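Long-range contacts in guanine deaminase (Escherichia coli, PDB 6OHB), which hydrolytically deaminates guanine to xanthine and ammonia with a single zinc ion per subunit, the only step from guanine to xanthine in purine breakdown: residues A[105-110]-A[173-178]; A[142-147]-A[166-171]; A[201-206]-A[231-236]. One frame throughout, in Å; residues are numbered along the deposited sequence.

Interaction 1 (A[105-110]-A[173-178]); sequences HTFPTE and NAPDYL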
ATOM      1  N   HIS A 105     -22.039   4.801  -3.950  1.00 58.99           N
ATOM      2  CA  HIS A 105     -21.576   3.878  -2.923  1.00 59.97           C
ATOM      3  C   HIS A 105     -21.757   4.431  -1.519  1.00 59.56           C
ATOM      4  O   HIS A 105     -22.264   3.723  -0.641  1.00 57.80           O
ATOM      5  CB  HIS A 105     -20.099   3.526  -3.163  1.00 58.44           C
ATOM      6  CG  HIS A 105     -19.831   2.939  -4.515  1.00 60.23           C
ATOM      7  ND1 HIS A 105     -18.966   3.517  -5.419  1.00 59.93           N
ATOM      8  CD2 HIS A 105     -20.313   1.825  -5.114  1.00 56.91           C
ATOM      9  CE1 HIS A 105     -18.929   2.787  -6.519  1.00 62.09           C
ATOM     10  NE2 HIS A 105     -19.736   1.754  -6.360  1.00 68.61           N
ATOM     11  N   THR A 106     -21.383   5.693  -1.292  1.00 57.04           N
ATOM     12  CA  THR A 106     -21.341   6.238   0.062  1.00 54.45           C
ATOM     13  C   THR A 106     -22.731   6.291   0.691  1.00 59.87           C
ATOM     14  O   THR A 106     -22.945   5.769   1.794  1.00 57.65           O
ATOM     15  CB  THR A 106     -20.719   7.635   0.030  1.00 55.75           C
ATOM     16  OG1 THR A 106     -19.342   7.535  -0.354  1.00 54.81           O
ATOM     17  CG2 THR A 106     -20.817   8.301   1.395  1.00 57.34           C
ATOM     18  N   PHE A 107     -23.693   6.917  -0.005  1.00 58.12           N
ATOM     19  CA  PHE A 107     -25.026   7.096   0.575  1.00 54.22           C
ATOM     20  C   PHE A 107     -25.780   5.784   0.762  1.00 56.87           C
ATOM     21  O   PHE A 107     -26.387   5.598   1.831  1.00 61.63           O
ATOM     22  CB  PHE A 107     -25.833   8.088  -0.266  1.00 58.38           C
ATOM     23  CG  PHE A 107     -25.233   9.462  -0.334  1.00 63.97           C
ATOM     24  CD1 PHE A 107     -24.398   9.923   0.673  1.00 60.25           C
ATOM     25  CD2 PHE A 107     -25.509  10.297  -1.402  1.00 59.23           C
ATOM     26  CE1 PHE A 107     -23.847  11.189   0.609  1.00 64.40           C
ATOM     27  CE2 PHE A 107     -24.963  11.564  -1.469  1.00 63.56           C
ATOM     28  CZ  PHE A 107     -24.129  12.011  -0.462  1.00 60.86           C
ATOM     29  N   PRO A 108     -25.830   4.861  -0.213  1.00 59.43           N
ATOM     30  CA  PRO A 108     -26.512   3.582   0.061  1.00 61.83           C
ATOM     31  C   PRO A 108     -25.857   2.795   1.179  1.00 56.82           C
ATOM     32  O   PRO A 108     -26.551   2.129   1.956  1.00 60.60           O
ATOM     33  CB  PRO A 108     -26.434   2.840  -1.284  1.00 57.63           C
ATOM     34  CG  PRO A 108     -26.185   3.897  -2.300  1.00 59.11           C
ATOM     35  CD  PRO A 108     -25.343   4.924  -1.604  1.00 56.32           C
ATOM     36  N   THR A 109     -24.529   2.859   1.284  1.00 57.53           N
ATOM     37  CA  THR A 109     -23.845   2.213   2.399  1.00 66.00           C
ATOM     38  C   THR A 109     -24.297   2.810   3.726  1.00 61.54           C
ATOM     39  O   THR A 109     -24.651   2.080   4.660  1.00 56.64           O
ATOM     40  CB  THR A 109     -22.330   2.338   2.235  1.00 62.01           C
ATOM     41  OG1 THR A 109     -21.929   1.695   1.019  1.00 59.94           O
ATOM     42  CG2 THR A 109     -21.612   1.687   3.409  1.00 60.97           C
ATOM     43  N   GLU A 110     -24.305   4.143   3.826  1.00 57.19           N
ATOM     44  CA  GLU A 110     -24.679   4.770   5.090  1.00 64.87           C
ATOM     45  C   GLU A 110     -26.164   4.623   5.396  1.00 67.90           C
ATOM     46  O   GLU A 110     -26.559   4.781   6.557  1.00 66.32           O
ATOM     47  CB  GLU A 110     -24.324   6.258   5.075  1.00 61.00           C
ATOM     48  CG  GLU A 110     -22.850   6.573   4.901  1.00 58.81           C
ATOM     49  CD  GLU A 110     -22.553   8.043   5.126  1.00 63.12           C
ATOM     50  OE1 GLU A 110     -23.514   8.822   5.319  1.00 65.29           O
ATOM     51  OE2 GLU A 110     -21.365   8.425   5.090  1.00 64.26           O
ATOM     52  N   ASN A 173     -29.406  17.883  -1.490  1.00 65.25           N
ATOM     53  CA  ASN A 173     -28.522  17.308  -2.510  1.00 55.17           C
ATOM     54  C   ASN A 173     -28.072  15.894  -2.150  1.00 58.04           C
ATOM     55  O   ASN A 173     -26.906  15.529  -2.323  1.00 57.41           O
ATOM     56  CB  ASN A 173     -27.316  18.212  -2.769  1.00 62.09           C
ATOM     57  CG  ASN A 173     -27.685  19.471  -3.521  1.00 65.82           C
ATOM     58  OD1 ASN A 173     -28.572  19.455  -4.375  1.00 74.71           O
ATOM     59  ND2 ASN A 173     -27.012  20.570  -3.207  1.00 58.55           N
ATOM     60  N   ALA A 174     -29.007  15.082  -1.676  1.00 51.69           N
ATOM     61  CA  ALA A 174     -28.733  13.690  -1.355  1.00 58.69           C
ATOM     62  C   ALA A 174     -30.062  12.962  -1.249  1.00 62.70           C
ATOM     63  O   ALA A 174     -31.102  13.602  -1.057  1.00 61.12           O
ATOM     64  CB  ALA A 174     -27.938  13.565  -0.043  1.00 60.71           C
ATOM     65  N   PRO A 175     -30.067  11.635  -1.400  1.00 67.18           N
ATOM     66  CA  PRO A 175     -31.329  10.890  -1.317  1.00 61.72           C
ATOM     67  C   PRO A 175     -32.083  11.198  -0.032  1.00 67.63           C
ATOM     68  O   PRO A 175     -31.489  11.500   1.007  1.00 69.29           O
ATOM     69  CB  PRO A 175     -30.879   9.426  -1.372  1.00 59.34           C
ATOM     70  CG  PRO A 175     -29.616   9.463  -2.148  1.00 59.33           C
ATOM     71  CD  PRO A 175     -28.943  10.765  -1.792  1.00 61.88           C
ATOM     72  N   ASP A 176     -33.414  11.118  -0.119  1.00 74.06           N
ATOM     73  CA  ASP A 176     -34.268  11.534   0.990  1.00 74.82           C
ATOM     74  C   ASP A 176     -34.021  10.713   2.247  1.00 74.95           C
ATOM     75  O   ASP A 176     -34.206  11.218   3.362  1.00 75.30           O
ATOM     76  CB  ASP A 176     -35.738  11.444   0.577  1.00 76.00           C
ATOM     77  CG  ASP A 176     -36.231  12.711  -0.098  1.00 84.01           C
ATOM     78  OD1 ASP A 176     -35.447  13.329  -0.852  1.00 80.47           O
ATOM     79  OD2 ASP A 176     -37.400  13.090   0.128  1.00 88.38           O
ATOM     80  N   TYR A 177     -33.591   9.458   2.099  1.00 71.90           N
ATOM     81  CA  TYR A 177     -33.371   8.618   3.271  1.00 72.88           C
ATOM     82  C   TYR A 177     -32.175   9.062   4.105  1.00 63.62           C
ATOM     83  O   TYR A 177     -31.983   8.533   5.203  1.00 67.99           O
ATOM     84  CB  TYR A 177     -33.211   7.151   2.851  1.00 68.50           C
ATOM     85  CG  TYR A 177     -32.128   6.876   1.825  1.00 70.55           C
ATOM     86  CD1 TYR A 177     -30.778   6.975   2.156  1.00 69.94           C
ATOM     87  CD2 TYR A 177     -32.455   6.490   0.531  1.00 63.19           C
ATOM     88  CE1 TYR A 177     -29.790   6.719   1.225  1.00 65.53           C
ATOM     89  CE2 TYR A 177     -31.472   6.227  -0.406  1.00 60.27           C
ATOM     90  CZ  TYR A 177     -30.141   6.342  -0.054  1.00 66.22           C
ATOM     91  OH  TYR A 177     -29.157   6.082  -0.983  1.00 61.07           O
ATOM     92  N   LEU A 178     -31.369  10.009   3.617  1.00 62.69           N
ATOM     93  CA  LEU A 178     -30.158  10.440   4.306  1.00 68.92           C
ATOM     94  C   LEU A 178     -30.140  11.946   4.569  1.00 69.78           C
ATOM     95  O   LEU A 178     -29.066  12.524   4.760  1.00 68.33           O
ATOM     96  CB  LEU A 178     -28.920  10.029   3.509  1.00 66.58           C
ATOM     97  CG  LEU A 178     -27.708   9.606   4.340  1.00 71.55           C
ATOM     98  CD1 LEU A 178     -27.867   8.173   4.820  1.00 66.73           C
ATOM     99  CD2 LEU A 178     -26.419   9.784   3.550  1.00 71.77           C
TER
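With CG anti to its own carbonyl carbon (chi1 -62°), F107 sends its ring out from helix 98-111 into the loop 173-178, while Y177 takes the crowded position between backbone N and carbonyl carbon (chi1 55°) and swings its phenol back against the helix. The F107 ring is then met obliquely on several flanks. P175 CD lies 3.5 Å from F107 CD2. L178 CD2 comes equally near on the CD1 side, 3.5 Å from F107 CD1. A rigid proline and a branched leucine thus bring carbon to the two sides of the ring, and A174 is small enough to sit by CE2. P175 CB lies over one face of the Y177 ring, offset toward its rim, and Y177 CE1 approaches F107 O at 3.6 Å. Replacing F107 by an alanine would probably leave P175 and L178 without their main partner in the helix and loosen the loop. The helix is kinked at P108, whose ring nitrogen carries no hydrogen; Y177 OH sits 3.6 Å from P108 N without a bond. Further along, the extended E110 chain sets OE1 3.5 Å from L178 CD2, but OE1 forms a salt bridge with R209 and OE2 a hydrogen bond with Q87, both probable substrate-binding residues. Apolar packing, with no hydrogen bond between the segments, joins the loop to a helix whose E110 carboxylate, likely kept ionised by R209, reaches toward the active site.

Interaction 2 (A[142-147]-A[166-171]); sequences GTVHPQ and GKVMMD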
ATOM      1  N   GLY A 142     -19.856  10.571  11.948  1.00 46.51           N
ATOM      2  CA  GLY A 142     -20.954   9.693  12.289  1.00 51.64           C
ATOM      3  C   GLY A 142     -21.960   9.469  11.177  1.00 54.38           C
ATOM      4  O   GLY A 142     -21.617   9.401   9.992  1.00 49.59           O
ATOM      5  N   THR A 143     -23.223   9.356  11.571  1.00 62.65           N
ATOM      6  CA  THR A 143     -24.351   9.248  10.668  1.00 62.50           C
ATOM      7  C   THR A 143     -25.105  10.570  10.625  1.00 61.77           C
ATOM      8  O   THR A 143     -24.779  11.531  11.325  1.00 58.70           O
ATOM      9  CB  THR A 143     -25.294   8.146  11.155  1.00 65.93           C
ATOM     10  OG1 THR A 143     -25.340   8.176  12.594  1.00 66.70           O
ATOM     11  CG2 THR A 143     -24.813   6.786  10.705  1.00 62.56           C
ATOM     12  N   VAL A 144     -26.129  10.620   9.776  1.00 57.03           N
ATOM     13  CA  VAL A 144     -27.110  11.684   9.932  1.00 60.45           C
ATOM     14  C   VAL A 144     -28.093  11.313  11.037  1.00 57.55           C
ATOM     15  O   VAL A 144     -28.639  12.192  11.707  1.00 60.69           O
ATOM     16  CB  VAL A 144     -27.828  11.962   8.603  1.00 66.04           C
ATOM     17  CG1 VAL A 144     -28.445  13.345   8.621  1.00 64.21           C
ATOM     18  CG2 VAL A 144     -26.861  11.819   7.447  1.00 62.47           C
ATOM     19  N   HIS A 145     -28.289  10.012  11.270  1.00 60.50           N
ATOM     20  CA  HIS A 145     -29.194   9.505  12.298  1.00 61.23           C
ATOM     21  C   HIS A 145     -28.532   9.589  13.668  1.00 65.40           C
ATOM     22  O   HIS A 145     -27.399   9.127  13.827  1.00 62.87           O
ATOM     23  CB  HIS A 145     -29.578   8.060  12.012  1.00 63.58           C
ATOM     24  CG  HIS A 145     -29.606   7.716  10.557  1.00 78.05           C
ATOM     25  ND1 HIS A 145     -30.669   8.026   9.737  1.00 76.08           N
ATOM     26  CD2 HIS A 145     -28.695   7.090   9.772  1.00 74.82           C
ATOM     27  CE1 HIS A 145     -30.416   7.600   8.512  1.00 83.37           C
ATOM     28  NE2 HIS A 145     -29.224   7.030   8.507  1.00 82.94           N
ATOM     29  N   PRO A 146     -29.201  10.157  14.676  1.00 66.66           N
ATOM     30  CA  PRO A 146     -28.576  10.261  16.007  1.00 61.14           C
ATOM     31  C   PRO A 146     -28.378   8.923  16.701  1.00 58.89           C
ATOM     32  O   PRO A 146     -27.485   8.813  17.553  1.00 59.95           O
ATOM     33  CB  PRO A 146     -29.558  11.148  16.792  1.00 61.60           C
ATOM     34  CG  PRO A 146     -30.550  11.673  15.768  1.00 60.99           C
ATOM     35  CD  PRO A 146     -30.577  10.675  14.665  1.00 59.46           C
ATOM     36  N   GLN A 147     -29.158   7.898  16.348  1.00 59.78           N
ATOM     37  CA  GLN A 147     -29.059   6.622  17.048  1.00 54.76           C
ATOM     38  C   GLN A 147     -27.734   5.923  16.765  1.00 58.87           C
ATOM     39  O   GLN A 147     -27.164   5.276  17.653  1.00 61.39           O
ATOM     40  CB  GLN A 147     -30.230   5.721  16.654  1.00 51.71           C
ATOM     41  N   GLY A 166     -19.465  13.043  15.924  1.00 46.52           N
ATOM     42  CA  GLY A 166     -20.637  13.889  15.829  1.00 50.03           C
ATOM     43  C   GLY A 166     -21.569  13.400  14.745  1.00 49.90           C
ATOM     44  O   GLY A 166     -21.185  12.614  13.872  1.00 49.35           O
ATOM     45  N   LYS A 167     -22.808  13.876  14.821  1.00 49.39           N
ATOM     46  CA  LYS A 167     -23.825  13.545  13.833  1.00 50.95           C
ATOM     47  C   LYS A 167     -23.616  14.347  12.554  1.00 51.85           C
ATOM     48  O   LYS A 167     -23.320  15.544  12.596  1.00 51.74           O
ATOM     49  CB  LYS A 167     -25.215  13.815  14.403  1.00 54.31           C
ATOM     50  CG  LYS A 167     -26.351  13.615  13.427  1.00 57.65           C
ATOM     51  CD  LYS A 167     -27.603  14.331  13.907  1.00 60.96           C
ATOM     52  CE  LYS A 167     -28.033  15.408  12.925  1.00 60.30           C
ATOM     53  NZ  LYS A 167     -28.409  14.838  11.607  1.00 56.86           N
ATOM     54  N   VAL A 168     -23.784  13.680  11.412  1.00 56.07           N
ATOM     55  CA  VAL A 168     -23.663  14.354  10.125  1.00 56.56           C
ATOM     56  C   VAL A 168     -24.854  15.282   9.928  1.00 55.80           C
ATOM     57  O   VAL A 168     -26.006  14.899  10.163  1.00 53.35           O
ATOM     58  CB  VAL A 168     -23.570  13.329   8.985  1.00 57.43           C
ATOM     59  CG1 VAL A 168     -23.540  14.039   7.639  1.00 55.70           C
ATOM     60  CG2 VAL A 168     -22.347  12.449   9.150  1.00 57.74           C
ATOM     61  N   MET A 169     -24.574  16.524   9.538  1.00 56.39           N
ATOM     62  CA  MET A 169     -25.603  17.492   9.187  1.00 60.12           C
ATOM     63  C   MET A 169     -25.651  17.617   7.668  1.00 58.06           C
ATOM     64  O   MET A 169     -24.671  18.047   7.050  1.00 56.18           O
ATOM     65  CB  MET A 169     -25.311  18.843   9.844  1.00 60.23           C
ATOM     66  CG  MET A 169     -25.157  18.772  11.360  1.00 51.18           C
ATOM     67  SD  MET A 169     -24.651  20.333  12.120  1.00 60.18           S
ATOM     68  CE  MET A 169     -25.583  21.509  11.152  1.00 56.20           C
ATOM     69  N   MET A 170     -26.786  17.248   7.073  1.00 62.31           N
ATOM     70  CA  MET A 170     -26.964  17.346   5.623  1.00 61.19           C
ATOM     71  C   MET A 170     -28.453  17.376   5.303  1.00 65.62           C
ATOM     72  O   MET A 170     -29.167  16.410   5.595  1.00 61.22           O
ATOM     73  CB  MET A 170     -26.269  16.184   4.907  1.00 61.33           C
ATOM     74  CG  MET A 170     -26.501  14.821   5.539  1.00 67.79           C
ATOM     75  SD  MET A 170     -25.702  13.476   4.638  1.00 72.47           S
ATOM     76  CE  MET A 170     -26.048  13.955   2.953  1.00 56.67           C
ATOM     77  N   ASP A 171     -28.924  18.470   4.695  1.00 60.71           N
ATOM     78  CA  ASP A 171     -30.352  18.639   4.435  1.00 68.09           C
ATOM     79  C   ASP A 171     -30.701  18.812   2.958  1.00 68.81           C
ATOM     80  O   ASP A 171     -31.872  19.055   2.644  1.00 68.38           O
ATOM     81  CB  ASP A 171     -30.911  19.818   5.246  1.00 57.50           C
ATOM     82  CG  ASP A 171     -30.370  21.164   4.794  1.00 66.42           C
ATOM     83  OD1 ASP A 171     -29.337  21.200   4.092  1.00 69.43           O
ATOM     84  OD2 ASP A 171     -30.981  22.194   5.153  1.00 72.33           O
TER
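K167 and V144 cross obliquely where the beta-alpha-beta crossover of strand 135-141, helix 146-158 and strand 164-169 brings the start of the helix beside the second strand. K167 leaves its backbone with CG anti to the N (chi1 175°), then bends at chi3 and chi4, so that its aliphatic length runs past V144 O and the ammonium doubles back. A long flexible lysine suits this path: NZ donates to V144 O at 2.7 Å, in the carbonyl plane on a lone pair, and to V168 O at 2.8 Å, and it forms a salt bridge to D180, which would offset its charge. Three oxygens thus grip a buried cation. V144 puts CG1 beside that ammonium and turns CG2 the other way, to 3.5 Å from M170 SD; M170, bent at chi3, crosses the valine at about a right angle to set its sulphur there. V168 points its beta carbon at the segment 142-147, where V144 CG2 meets V168 CB at 3.9 Å. Backbone bonds fix the pairing: V168 N to T143 O is a very short 2.4 Å, and G142 N to G166 O is weak. At 142 only glycine fits easily, because a beta carbon would fall 2.4 Å from G166 O. T143 ties down the turn before the helix, its OG1 donating to H145 O at 2.6 Å in the carbonyl plane, on a lone pair.

Interaction 3 (A[201-206]-A[231-236]); sequences RLLYAI and DTWVHT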
ATOM      1  N   ARG A 201     -13.903  10.708  28.489  1.00 38.54           N
ATOM      2  CA  ARG A 201     -12.919  11.227  27.555  1.00 39.30           C
ATOM      3  C   ARG A 201     -13.516  11.479  26.175  1.00 40.74           C
ATOM      4  O   ARG A 201     -12.782  11.803  25.239  1.00 44.33           O
ATOM      5  CB  ARG A 201     -11.725  10.272  27.453  1.00 46.30           C
ATOM      6  CG  ARG A 201     -10.948  10.085  28.757  1.00 43.42           C
ATOM      7  CD  ARG A 201      -9.953   8.929  28.641  1.00 47.73           C
ATOM      8  NE  ARG A 201      -8.793   9.290  27.825  1.00 38.89           N
ATOM      9  CZ  ARG A 201      -8.107   8.440  27.067  1.00 39.94           C
ATOM     10  NH1 ARG A 201      -8.449   7.160  27.001  1.00 39.48           N
ATOM     11  NH2 ARG A 201      -7.072   8.877  26.366  1.00 41.36           N
ATOM     12  N   LEU A 202     -14.832  11.355  26.037  1.00 40.26           N
ATOM     13  CA  LEU A 202     -15.487  11.571  24.759  1.00 42.23           C
ATOM     14  C   LEU A 202     -15.623  13.062  24.471  1.00 42.80           C
ATOM     15  O   LEU A 202     -15.670  13.894  25.383  1.00 42.54           O
ATOM     16  CB  LEU A 202     -16.867  10.913  24.747  1.00 37.30           C
ATOM     17  CG  LEU A 202     -16.878   9.406  24.997  1.00 43.23           C
ATOM     18  CD1 LEU A 202     -18.302   8.877  25.044  1.00 46.44           C
ATOM     19  CD2 LEU A 202     -16.067   8.678  23.928  1.00 40.94           C
ATOM     20  N   LEU A 203     -15.670  13.393  23.183  1.00 39.75           N
ATOM     21  CA  LEU A 203     -15.787  14.769  22.724  1.00 40.48           C
ATOM     22  C   LEU A 203     -16.672  14.804  21.487  1.00 44.44           C
ATOM     23  O   LEU A 203     -16.704  13.850  20.704  1.00 38.96           O
ATOM     24  CB  LEU A 203     -14.412  15.377  22.409  1.00 34.44           C
ATOM     25  CG  LEU A 203     -13.382  15.370  23.543  1.00 45.62           C
ATOM     26  CD1 LEU A 203     -11.971  15.590  23.019  1.00 39.74           C
ATOM     27  CD2 LEU A 203     -13.740  16.419  24.587  1.00 45.26           C
ATOM     28  N   TYR A 204     -17.389  15.912  21.310  1.00 44.06           N
ATOM     29  CA  TYR A 204     -18.325  16.057  20.202  1.00 45.57           C
ATOM     30  C   TYR A 204     -17.792  17.037  19.164  1.00 41.34           C
ATOM     31  O   TYR A 204     -17.178  18.051  19.505  1.00 45.09           O
ATOM     32  CB  TYR A 204     -19.708  16.512  20.686  1.00 45.90           C
ATOM     33  CG  TYR A 204     -20.750  16.465  19.584  1.00 47.42           C
ATOM     34  CD1 TYR A 204     -20.897  17.525  18.689  1.00 45.76           C
ATOM     35  CD2 TYR A 204     -21.571  15.358  19.427  1.00 41.19           C
ATOM     36  CE1 TYR A 204     -21.832  17.479  17.677  1.00 50.06           C
ATOM     37  CE2 TYR A 204     -22.509  15.308  18.420  1.00 46.13           C
ATOM     38  CZ  TYR A 204     -22.633  16.369  17.547  1.00 46.74           C
ATOM     39  OH  TYR A 204     -23.564  16.324  16.539  1.00 50.79           O
ATOM     40  N   ALA A 205     -18.051  16.733  17.893  1.00 42.51           N
ATOM     41  CA  ALA A 205     -17.686  17.594  16.776  1.00 42.64           C
ATOM     42  C   ALA A 205     -18.934  17.947  15.981  1.00 45.55           C
ATOM     43  O   ALA A 205     -19.673  17.053  15.560  1.00 45.22           O
ATOM     44  CB  ALA A 205     -16.659  16.917  15.868  1.00 42.93           C
ATOM     45  N   ILE A 206     -19.178  19.244  15.793  1.00 49.14           N
ATOM     46  CA  ILE A 206     -20.234  19.682  14.887  1.00 47.54           C
ATOM     47  C   ILE A 206     -19.810  19.323  13.472  1.00 49.02           C
ATOM     48  O   ILE A 206     -18.793  19.814  12.969  1.00 47.22           O
ATOM     49  CB  ILE A 206     -20.501  21.184  15.022  1.00 54.88           C
ATOM     50  CG1 ILE A 206     -20.989  21.517  16.432  1.00 55.05           C
ATOM     51  CG2 ILE A 206     -21.525  21.624  13.987  1.00 45.35           C
ATOM     52  CD1 ILE A 206     -20.385  22.781  16.984  1.00 54.04           C
ATOM     53  N   ASP A 231     -16.420  24.922  23.020  1.00 51.27           N
ATOM     54  CA  ASP A 231     -15.399  23.905  23.223  1.00 51.84           C
ATOM     55  C   ASP A 231     -15.729  22.591  22.520  1.00 50.66           C
ATOM     56  O   ASP A 231     -15.074  21.579  22.783  1.00 51.21           O
ATOM     57  CB  ASP A 231     -15.147  23.681  24.722  1.00 51.97           C
ATOM     58  CG  ASP A 231     -16.307  23.010  25.433  1.00 49.12           C
ATOM     59  OD1 ASP A 231     -17.448  23.053  24.929  1.00 59.85           O
ATOM     60  OD2 ASP A 231     -16.072  22.443  26.518  1.00 61.14           O
ATOM     61  N   THR A 232     -16.721  22.582  21.634  1.00 51.40           N
ATOM     62  CA  THR A 232     -16.890  21.419  20.782  1.00 53.04           C
ATOM     63  C   THR A 232     -15.969  21.536  19.571  1.00 49.25           C
ATOM     64  O   THR A 232     -15.363  22.578  19.306  1.00 45.39           O
ATOM     65  CB  THR A 232     -18.341  21.261  20.318  1.00 47.07           C
ATOM     66  OG1 THR A 232     -18.796  22.483  19.723  1.00 51.04           O
ATOM     67  CG2 THR A 232     -19.245  20.876  21.477  1.00 46.80           C
ATOM     68  N   TRP A 233     -15.859  20.444  18.834  1.00 51.17           N
ATOM     69  CA  TRP A 233     -15.054  20.464  17.628  1.00 50.94           C
ATOM     70  C   TRP A 233     -15.928  20.800  16.424  1.00 46.75           C
ATOM     71  O   TRP A 233     -17.156  20.704  16.467  1.00 41.15           O
ATOM     72  CB  TRP A 233     -14.346  19.117  17.441  1.00 46.83           C
ATOM     73  CG  TRP A 233     -13.030  19.053  18.171  1.00 46.07           C
ATOM     74  CD1 TRP A 233     -11.791  18.965  17.613  1.00 49.16           C
ATOM     75  CD2 TRP A 233     -12.829  19.102  19.591  1.00 38.36           C
ATOM     76  NE1 TRP A 233     -10.831  18.950  18.594  1.00 45.03           N
ATOM     77  CE2 TRP A 233     -11.442  19.036  19.817  1.00 43.73           C
ATOM     78  CE3 TRP A 233     -13.687  19.198  20.693  1.00 46.25           C
ATOM     79  CZ2 TRP A 233     -10.889  19.060  21.102  1.00 45.68           C
ATOM     80  CZ3 TRP A 233     -13.137  19.220  21.973  1.00 42.05           C
ATOM     81  CH2 TRP A 233     -11.753  19.151  22.162  1.00 41.19           C
ATOM     82  N   VAL A 234     -15.271  21.231  15.351  1.00 48.20           N
ATOM     83  CA  VAL A 234     -15.898  21.383  14.045  1.00 45.49           C
ATOM     84  C   VAL A 234     -15.143  20.476  13.085  1.00 48.22           C
ATOM     85  O   VAL A 234     -13.911  20.424  13.117  1.00 46.17           O
ATOM     86  CB  VAL A 234     -15.870  22.847  13.558  1.00 50.85           C
ATOM     87  CG1 VAL A 234     -16.404  22.950  12.140  1.00 42.74           C
ATOM     88  CG2 VAL A 234     -16.655  23.743  14.512  1.00 49.66           C
ATOM     89  N   HIS A 235     -15.874  19.763  12.233  1.00 43.74           N
ATOM     90  CA  HIS A 235     -15.256  18.747  11.388  1.00 46.59           C
ATOM     91  C   HIS A 235     -15.995  18.693  10.061  1.00 44.03           C
ATOM     92  O   HIS A 235     -17.187  18.373  10.039  1.00 44.12           O
ATOM     93  CB  HIS A 235     -15.299  17.388  12.090  1.00 50.41           C
ATOM     94  CG  HIS A 235     -14.566  16.307  11.365  1.00 47.88           C
ATOM     95  ND1 HIS A 235     -14.829  14.968  11.564  1.00 43.76           N
ATOM     96  CD2 HIS A 235     -13.571  16.364  10.449  1.00 40.11           C
ATOM     97  CE1 HIS A 235     -14.025  14.248  10.803  1.00 43.96           C
ATOM     98  NE2 HIS A 235     -13.254  15.072  10.116  1.00 43.08           N
ATOM     99  N   THR A 236     -15.302  18.974   8.956  1.00 44.07           N
ATOM    100  CA  THR A 236     -15.978  18.895   7.663  1.00 48.92           C
ATOM    101  C   THR A 236     -14.963  18.630   6.559  1.00 45.71           C
ATOM    102  O   THR A 236     -13.757  18.644   6.792  1.00 45.02           O
ATOM    103  CB  THR A 236     -16.780  20.180   7.389  1.00 51.86           C
ATOM    104  OG1 THR A 236     -17.634  19.981   6.257  1.00 49.78           O
ATOM    105  CG2 THR A 236     -15.850  21.361   7.130  1.00 46.59           C
TER
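W233 O accepts one hydrogen bond from the strand 203-206, the shortest of the three between the segments, from I206 N at 2.6 Å and from above the carbonyl plane; a C-H contact from A205 CA at 3.2 Å is a weak addition. Two more bonds complete the parallel ladder, W233 N to Y204 O, almost straight at 177°, and H235 N to I206 O at 3.0 Å. The short strands 203-206 and 233-236 run at 50° to each other, consistent with the strong twist of a barrel wall. On one face A205 CB touches W233 CB at 3.6 Å; a methyl is small enough to let the strands close to within 4.0 Å between these CA atoms. L203 CD1 approaches the six-membered ring of W233 obliquely, in an off-centre CH-pi contact 4.1 Å from the centroid, and the indole NE1 is bonded to L371 O. Opposite, I206 brings CD1 to 3.2 Å from T232 OG1, whose hydroxyl is bonded to Y229 O. H235 turns its ring away from strand 203-208 to hydrogen-bond H82, a zinc ligand, making it a second-shell residue of the metal site. Strand 203-208 lies between strands 164-169 and 233-238, with I206, T232 and V234 packed against K226 of helix 216-228 and Y204 against helix 182-196.

In the fold
All three contacts belong to the TIM-barrel fold of the amidohydrolase family. Along the chain, interaction 2 falls between the two segments of interaction 1, and interaction 3 follows both. Interactions 2 and 3 share the barrel wall, where strands 164-169 and 203-208 are neighbours; their centres lie about 13 Å apart and Y204 OH probably bonds to K167 N. The centres of interactions 1 and 2 are about 12 Å apart, and the two touch through L178 O against V144 and M170; those of 1 and 3 are about 23 Å apart. All three reach the surroundings of the active site: H235 stands beside H82, while M170 and E110 lie beside the probable substrate-binding residue R209.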